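Local coordinates for protein uronate isomerase (Bacillus halodurans C-125, PDB 3HK9) that probably interconverts D-glucuronate and its keto-sugar isomer, as uronate isomerases do, in a zinc-binding active site, at residues D129-L134 with R357-L362; R170-L175 with M220-P225; A256-V261 with L297-S302. All blocks are in the same frame, centred on the assembly; numbering follows the deposited sequence.

Contact 1. Residues D129-L134 with R357-L362. With REL (D-glucuronic acid), chain M.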
# COMPACT_ATOMS: atom_id res chain seq x y z
N ASP A 129 16.48 46.52 44.63
CA ASP A 129 15.17 46.35 45.25
C ASP A 129 14.26 45.51 44.36
O ASP A 129 13.63 44.56 44.82
CB ASP A 129 14.53 47.72 45.50
CG ASP A 129 15.00 48.34 46.80
OD1 ASP A 129 16.22 48.39 47.05
OD2 ASP A 129 14.13 48.78 47.59
N THR A 130 14.19 45.87 43.09
CA THR A 130 13.37 45.15 42.12
C THR A 130 13.75 43.67 42.05
O THR A 130 12.90 42.80 42.25
CB THR A 130 13.52 45.75 40.71
OG1 THR A 130 13.10 47.12 40.72
CG2 THR A 130 12.69 44.97 39.70
N VAL A 131 15.02 43.39 41.79
CA VAL A 131 15.53 42.02 41.66
C VAL A 131 15.34 41.12 42.88
O VAL A 131 14.87 39.98 42.74
CB VAL A 131 17.03 42.01 41.27
CG1 VAL A 131 17.60 40.59 41.37
CG2 VAL A 131 17.20 42.54 39.85
N LEU A 132 15.72 41.59 44.06
CA LEU A 132 15.57 40.77 45.26
C LEU A 132 14.09 40.44 45.47
O LEU A 132 13.74 39.38 46.00
CB LEU A 132 16.13 41.49 46.48
CG LEU A 132 17.62 41.82 46.42
CD1 LEU A 132 18.07 42.40 47.75
CD2 LEU A 132 18.42 40.57 46.09
N GLN A 133 13.23 41.35 45.06
CA GLN A 133 11.80 41.14 45.21
C GLN A 133 11.33 40.10 44.20
O GLN A 133 10.68 39.12 44.55
CB GLN A 133 11.06 42.47 45.02
CG GLN A 133 9.58 42.42 45.33
CD GLN A 133 8.74 42.19 44.10
OE1 GLN A 133 8.81 41.12 43.48
NE2 GLN A 133 7.95 43.19 43.73
N LEU A 134 11.69 40.30 42.93
CA LEU A 134 11.30 39.39 41.87
C LEU A 134 11.86 37.98 42.04
O LEU A 134 11.17 37.00 41.75
CB LEU A 134 11.75 39.95 40.51
CG LEU A 134 11.01 41.21 40.05
CD1 LEU A 134 11.56 41.66 38.72
CD2 LEU A 134 9.52 40.90 39.94
N ARG A 357 27.02 36.86 39.08
CA ARG A 357 28.09 37.82 38.81
C ARG A 357 27.40 39.11 38.36
O ARG A 357 27.96 40.20 38.45
CB ARG A 357 29.01 37.31 37.70
CG ARG A 357 30.11 36.36 38.19
CD ARG A 357 30.99 35.91 37.04
NE ARG A 357 32.20 35.23 37.50
CZ ARG A 357 33.24 35.85 38.07
NH1 ARG A 357 33.21 37.16 38.25
NH2 ARG A 357 34.30 35.15 38.46
N VAL A 358 26.18 38.95 37.87
CA VAL A 358 25.37 40.08 37.42
C VAL A 358 24.04 39.99 38.17
O VAL A 358 23.37 38.96 38.15
CB VAL A 358 25.10 40.01 35.90
CG1 VAL A 358 24.30 41.24 35.45
CG2 VAL A 358 26.42 39.93 35.14
N LEU A 359 23.68 41.09 38.83
CA LEU A 359 22.46 41.21 39.63
C LEU A 359 21.21 40.49 39.13
O LEU A 359 20.65 39.66 39.84
CB LEU A 359 22.14 42.70 39.84
CG LEU A 359 20.92 43.02 40.71
CD1 LEU A 359 21.07 42.39 42.09
CD2 LEU A 359 20.79 44.53 40.81
N GLU A 360 20.75 40.83 37.93
CA GLU A 360 19.55 40.22 37.35
C GLU A 360 19.58 38.69 37.31
O GLU A 360 18.53 38.05 37.27
CB GLU A 360 19.31 40.72 35.93
CG GLU A 360 18.88 42.17 35.80
CD GLU A 360 19.98 43.15 36.12
OE1 GLU A 360 21.17 42.79 35.99
OE2 GLU A 360 19.66 44.30 36.48
N GLN A 361 20.78 38.12 37.31
CA GLN A 361 20.91 36.66 37.26
C GLN A 361 20.19 35.96 38.41
O GLN A 361 19.78 34.81 38.26
CB GLN A 361 22.39 36.26 37.23
CG GLN A 361 23.14 36.84 36.04
CD GLN A 361 24.57 36.34 35.93
OE1 GLN A 361 25.22 36.07 36.94
NE2 GLN A 361 25.07 36.23 34.70
N LEU A 362 20.04 36.63 39.55
CA LEU A 362 19.36 36.03 40.69
C LEU A 362 17.98 35.54 40.28
O LEU A 362 17.44 34.61 40.87
CB LEU A 362 19.20 37.04 41.83
CG LEU A 362 20.48 37.48 42.53
CD1 LEU A 362 20.14 38.44 43.66
CD2 LEU A 362 21.20 36.26 43.08
O6A REL M . 35.73 30.42 42.43
C6 REL M . 34.56 30.88 42.28
O6B REL M . 33.92 31.52 43.12
C5 REL M . 33.91 30.60 40.92
O5 REL M . 32.50 30.45 41.13
C4 REL M . 34.15 31.73 39.88
O4 REL M . 35.57 31.82 39.68
C3 REL M . 33.46 31.50 38.50
O3 REL M . 33.94 32.44 37.51
C2 REL M . 31.93 31.60 38.62
O2 REL M . 31.43 32.84 38.14
C1 REL M . 31.25 30.44 37.88
O1 REL M . 30.16 29.99 38.25
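Val131 is the hub of this contact, and its two methyls do different work. CG1 stands anti to the backbone N (chi1 170°) and is carried up to the turn, where it lies 3.5 Å from the carbonyl O of Leu359 and 3.9 Å from Leu362 CB. CG2 slides past the Leu359 side chain in the opposite direction, 3.8 Å from its CG, and also approaches the backbone of Glu360. Next to it, Leu132 sends CD2 obliquely onto Leu362 CD1 at 3.7 Å. No hydrogen bond crosses this buried half; it is side-chain packing, with one methyl also resting on a backbone carbonyl. The helix is looser away from these two residues: Asp129, Gln133 and Leu134 are exposed and do not touch 357-362. Glu360 turns its CB away from the helix, and its OE1 accepts a hydrogen bond from Asp41 N.

Val358 to Gln361 form a type I turn, and Gln361 OE1 folds back to accept from Arg357 N (2.9 Å) and Val358 N (3.2 Å), both on one face of its amide. Beyond the turn the Arg357 side chain runs out extended to the open-chain glucuronic acid, where NE donates to O2 (2.6 Å) and NH2 to O3 (2.9 Å), with O3 in the guanidinium plane at its edge. The contact thus seats the loop that leads from the zinc ligand Asp355 into helix 361-386 against helix 124-134, with helix 42-46 over Val358 and Gln361 and helix 112-120 touching Glu360.

Contact 2. Residues R170-L175 with M220-P225. With REL (D-glucuronic acid), chain M.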
# COMPACT_ATOMS: atom_id res chain seq x y z
N ARG A 170 37.28 35.53 51.07
CA ARG A 170 37.91 34.71 50.04
C ARG A 170 39.44 34.79 50.19
O ARG A 170 40.00 35.88 50.25
CB ARG A 170 37.45 35.21 48.67
CG ARG A 170 37.75 34.28 47.52
CD ARG A 170 37.23 32.86 47.75
NE ARG A 170 37.59 32.03 46.61
CZ ARG A 170 36.84 31.85 45.53
NH1 ARG A 170 35.65 32.42 45.44
NH2 ARG A 170 37.31 31.14 44.52
N LEU A 171 40.11 33.64 50.23
CA LEU A 171 41.56 33.61 50.44
C LEU A 171 42.46 32.91 49.40
O LEU A 171 43.58 32.53 49.72
CB LEU A 171 41.84 32.99 51.82
CG LEU A 171 41.11 33.63 53.00
CD1 LEU A 171 41.17 32.74 54.24
CD2 LEU A 171 41.73 34.98 53.29
N ASP A 172 41.98 32.76 48.16
CA ASP A 172 42.77 32.09 47.12
C ASP A 172 44.24 32.52 47.03
O ASP A 172 45.14 31.67 46.95
CB ASP A 172 42.08 32.25 45.75
CG ASP A 172 40.73 31.53 45.69
OD1 ASP A 172 40.14 31.30 46.76
OD2 ASP A 172 40.26 31.21 44.58
N PRO A 173 44.52 33.84 47.02
CA PRO A 173 45.92 34.27 46.93
C PRO A 173 46.80 33.80 48.08
O PRO A 173 47.92 33.34 47.87
CB PRO A 173 45.80 35.80 46.87
CG PRO A 173 44.49 35.99 46.12
CD PRO A 173 43.60 34.98 46.82
N LEU A 174 46.29 33.91 49.30
CA LEU A 174 47.03 33.50 50.49
C LEU A 174 47.34 32.01 50.48
O LEU A 174 48.49 31.60 50.67
CB LEU A 174 46.23 33.84 51.75
CG LEU A 174 46.87 33.39 53.06
CD1 LEU A 174 48.09 34.25 53.34
CD2 LEU A 174 45.86 33.51 54.20
N LEU A 175 46.31 31.21 50.25
CA LEU A 175 46.45 29.76 50.25
C LEU A 175 47.08 29.12 49.01
O LEU A 175 47.85 28.18 49.14
CB LEU A 175 45.09 29.12 50.53
CG LEU A 175 44.66 28.94 51.99
CD1 LEU A 175 44.69 30.27 52.73
CD2 LEU A 175 43.27 28.34 52.04
N MET A 220 35.02 31.60 55.66
CA MET A 220 36.25 31.87 54.91
C MET A 220 36.20 30.86 53.77
O MET A 220 35.84 29.70 53.98
CB MET A 220 37.49 31.64 55.78
CG MET A 220 37.74 32.72 56.82
SD MET A 220 39.19 32.34 57.83
CE MET A 220 38.49 31.21 59.04
N ALA A 221 36.58 31.29 52.57
CA ALA A 221 36.52 30.41 51.41
C ALA A 221 37.77 30.40 50.54
O ALA A 221 38.64 31.27 50.66
CB ALA A 221 35.32 30.79 50.56
N VAL A 222 37.84 29.40 49.66
CA VAL A 222 38.94 29.23 48.73
C VAL A 222 38.52 28.25 47.64
O VAL A 222 37.73 27.33 47.91
CB VAL A 222 40.19 28.65 49.43
CG1 VAL A 222 39.89 27.29 50.01
CG2 VAL A 222 41.34 28.55 48.44
N SER A 223 39.01 28.45 46.42
CA SER A 223 38.70 27.52 45.33
C SER A 223 40.00 26.75 45.19
O SER A 223 41.09 27.32 45.31
CB SER A 223 38.34 28.25 44.03
OG SER A 223 39.46 28.90 43.45
N LEU A 224 39.90 25.45 44.96
CA LEU A 224 41.07 24.60 44.86
C LEU A 224 41.10 23.73 43.61
O LEU A 224 40.07 23.41 43.03
CB LEU A 224 41.13 23.71 46.11
CG LEU A 224 41.18 24.45 47.45
CD1 LEU A 224 40.80 23.49 48.57
CD2 LEU A 224 42.59 25.04 47.68
N PRO A 225 42.31 23.32 43.18
CA PRO A 225 42.49 22.49 41.99
C PRO A 225 42.19 21.01 42.24
O PRO A 225 42.10 20.58 43.38
CB PRO A 225 43.95 22.71 41.65
CG PRO A 225 44.58 22.75 43.02
CD PRO A 225 43.61 23.65 43.79
O6A REL M . 35.73 30.42 42.43
C6 REL M . 34.56 30.88 42.28
O6B REL M . 33.92 31.52 43.12
C5 REL M . 33.91 30.60 40.92
O5 REL M . 32.50 30.45 41.13
C4 REL M . 34.15 31.73 39.88
O4 REL M . 35.57 31.82 39.68
C3 REL M . 33.46 31.50 38.50
O3 REL M . 33.94 32.44 37.51
C2 REL M . 31.93 31.60 38.62
O2 REL M . 31.43 32.84 38.14
C1 REL M . 31.25 30.44 37.88
O1 REL M . 30.16 29.99 38.25
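Asp172 and Ser223 make the polar core of this contact: Ser223 OG donates to Asp172 OD2 at 2.7 Å, and Ser223 N to OD1 at 3.1 Å. Arg170, in the same segment as Asp172, grips the carboxylate side-on from its other face in a salt bridge, NE reaching OD1 at 2.7 Å and NH2 reaching OD2 at 3.0 Å. Each carboxylate oxygen therefore has two donors, and the group is held between the arginine and the strand. The outer edge of the same guanidinium grips the ligand's carboxylate, NH2 to O6A (2.7 Å) and NH1 to O6B (3.0 Å), both bonds nearly straight. With CG anti to the backbone N (chi1 -167°) and a bend at the next torsion, the arginine chain runs beside Ala221 and brings its head to both carboxylates at once. An asparagine at Asp172 would probably leave the guanidinium without its counter-charge from the protein and less firmly oriented toward the sugar acid.

Backbone pairing is brief: Arg170 bridges Ala221 in parallel, and Leu171 N donates to Ala221 O at 2.8 Å. These are neighbouring strands of the (beta/alpha)8 barrel of the amidohydrolase superfamily, to which uronate isomerases belong, and Arg170 lies close to the zinc ligands His26 and His28.

Apolar contacts fill in away from the ligand. Leu171 CD1 packs on Met220 SD, while Leu175, one turn into the helix that follows Leu171 at its N-cap position, sets CD2 against Val222 CB at 4.0 Å, the two side chains crossing at about a right angle.

Contact 3. Residues A256-V261 with L297-S302. With REL (D-glucuronic acid), chain M.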
# COMPACT_ATOMS: atom_id res chain seq x y z
N ALA A 256 34.88 27.14 53.73
CA ALA A 256 34.28 26.74 52.47
C ALA A 256 35.34 26.38 51.44
O ALA A 256 36.24 27.17 51.16
CB ALA A 256 33.41 27.87 51.92
N MET A 257 35.24 25.17 50.88
CA MET A 257 36.19 24.70 49.87
C MET A 257 35.45 24.37 48.60
O MET A 257 34.56 23.52 48.59
CB MET A 257 36.93 23.46 50.36
CG MET A 257 37.75 23.65 51.62
SD MET A 257 38.68 22.16 52.09
CE MET A 257 37.37 21.15 52.77
N MET A 258 35.81 25.05 47.51
CA MET A 258 35.17 24.80 46.23
C MET A 258 36.26 24.11 45.40
O MET A 258 37.18 24.76 44.89
CB MET A 258 34.72 26.12 45.62
CG MET A 258 34.08 27.03 46.67
SD MET A 258 32.79 28.07 46.00
CE MET A 258 33.74 29.39 45.34
N ILE A 259 36.12 22.80 45.28
CA ILE A 259 37.13 21.96 44.63
C ILE A 259 36.95 21.47 43.21
O ILE A 259 35.86 21.03 42.82
CB ILE A 259 37.40 20.73 45.52
CG1 ILE A 259 37.64 21.19 46.96
CG2 ILE A 259 38.57 19.94 44.97
CD1 ILE A 259 37.67 20.07 47.99
N GLY A 260 38.04 21.51 42.44
CA GLY A 260 38.01 21.00 41.08
C GLY A 260 38.28 21.96 39.95
O GLY A 260 38.25 21.55 38.78
N VAL A 261 38.56 23.22 40.26
CA VAL A 261 38.82 24.19 39.21
C VAL A 261 40.28 24.18 38.74
O VAL A 261 41.21 24.19 39.54
CB VAL A 261 38.41 25.63 39.66
CG1 VAL A 261 39.21 26.07 40.87
CG2 VAL A 261 38.59 26.61 38.50
N LEU A 297 32.19 23.68 54.50
CA LEU A 297 31.19 23.84 53.45
C LEU A 297 31.93 23.39 52.19
O LEU A 297 33.00 23.90 51.87
CB LEU A 297 30.76 25.30 53.32
CG LEU A 297 29.74 25.79 54.35
CD1 LEU A 297 29.75 27.32 54.41
CD2 LEU A 297 28.36 25.26 53.99
N VAL A 298 31.38 22.42 51.48
CA VAL A 298 32.06 21.93 50.29
C VAL A 298 31.14 21.79 49.09
O VAL A 298 29.97 21.43 49.21
CB VAL A 298 32.74 20.55 50.56
CG1 VAL A 298 33.41 20.03 49.29
CG2 VAL A 298 33.77 20.69 51.67
N THR A 299 31.70 22.10 47.92
CA THR A 299 31.02 21.98 46.65
C THR A 299 32.15 21.58 45.71
O THR A 299 33.28 22.05 45.87
CB THR A 299 30.37 23.32 46.19
OG1 THR A 299 29.43 23.05 45.13
CG2 THR A 299 31.42 24.31 45.69
N MET A 300 31.88 20.70 44.75
CA MET A 300 32.94 20.29 43.84
C MET A 300 32.55 20.53 42.39
O MET A 300 31.37 20.55 42.05
CB MET A 300 33.29 18.82 44.11
CG MET A 300 33.75 18.59 45.57
SD MET A 300 34.30 16.92 45.95
CE MET A 300 36.07 17.05 45.47
N LEU A 301 33.55 20.72 41.53
CA LEU A 301 33.30 21.03 40.13
C LEU A 301 33.11 19.85 39.18
O LEU A 301 32.41 19.98 38.17
CB LEU A 301 34.43 21.92 39.61
CG LEU A 301 34.15 22.67 38.30
CD1 LEU A 301 32.91 23.54 38.48
CD2 LEU A 301 35.36 23.53 37.93
N SER A 302 33.72 18.72 39.48
CA SER A 302 33.61 17.56 38.60
C SER A 302 32.35 16.74 38.81
O SER A 302 32.01 16.40 39.93
CB SER A 302 34.82 16.64 38.78
OG SER A 302 34.68 15.49 37.97
O6A REL M . 35.73 30.42 42.43
C6 REL M . 34.56 30.88 42.28
O6B REL M . 33.92 31.52 43.12
C5 REL M . 33.91 30.60 40.92
O5 REL M . 32.50 30.45 41.13
C4 REL M . 34.15 31.73 39.88
O4 REL M . 35.57 31.82 39.68
C3 REL M . 33.46 31.50 38.50
O3 REL M . 33.94 32.44 37.51
C2 REL M . 31.93 31.60 38.62
O2 REL M . 31.43 32.84 38.14
C1 REL M . 31.25 30.44 37.88
O1 REL M . 30.16 29.99 38.25
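Ile259 O receives the shortest bond between these strands, from Leu301 N at 2.7 Å, and Met300 CA adds a CH...O contact to the same oxygen. Three more bonds precede it along the ladder: Met257 N to Leu297 O (2.8 Å), Thr299 N to Met257 O (3.3 Å) and Ile259 N to Thr299 O (3.0 Å). The two strands run in the same direction with 9° between their axes, and residues pair in step from Ala256 with Leu297 to Ile259 with Met300.

On one face Ala256 CB meets Leu297 CB, and Thr299 CG2 touches Met258 CB at 3.8 Å. Thr299 places OG1 anti to its backbone N (chi1 -165°), which leaves CG2 to face the methionine while OG1 bonds to Phe322 O. Met258 then bends away from the neighbouring strand, and its CE comes up to the ligand's carboxylate, nearest to O6B, beside the zinc ligand His26. The other face is apolar: the Met257 and Val298 side chains cross at a slant, CE meeting CG2, and Ile259 and Met300 lie side by side, CG2 to CE at 3.9 Å, with helix 282-290 packed against Met257 and Ile259.

Past the strand ends, Gly260 has backbone angles (phi 118°) at which a CB would jam against the preceding carbonyl O, and it would also run into Leu301 CB. Leu301 CD2 lies 3.7 Å from Val261 CA. Such parallel neighbours, with one face lining the metal and substrate pocket and the other under the surrounding helices, are typical of a (beta/alpha)8 barrel.

From the N terminus, helix 124-134 is reached first, and it waits until residues 357-362 for its partner, so contact 1 closes a loop of more than 220 residues. Both other contacts lie within that span, one after the other: contact 2 joins 170-175 to 220-225 round a loop of 44 residues and is complete before contact 3 joins 256-261 to 297-302 round one of 35. Contacts 2 and 3 share a sheet, since strands 220-224 and 255-262 are neighbours, probably bonded through Met220 O to Ala256 N and Leu224 N to Met258 O. Contact 1 does not touch either, its centre lying about 25 Å from that of contact 3, yet all three reach the same glucuronic acid.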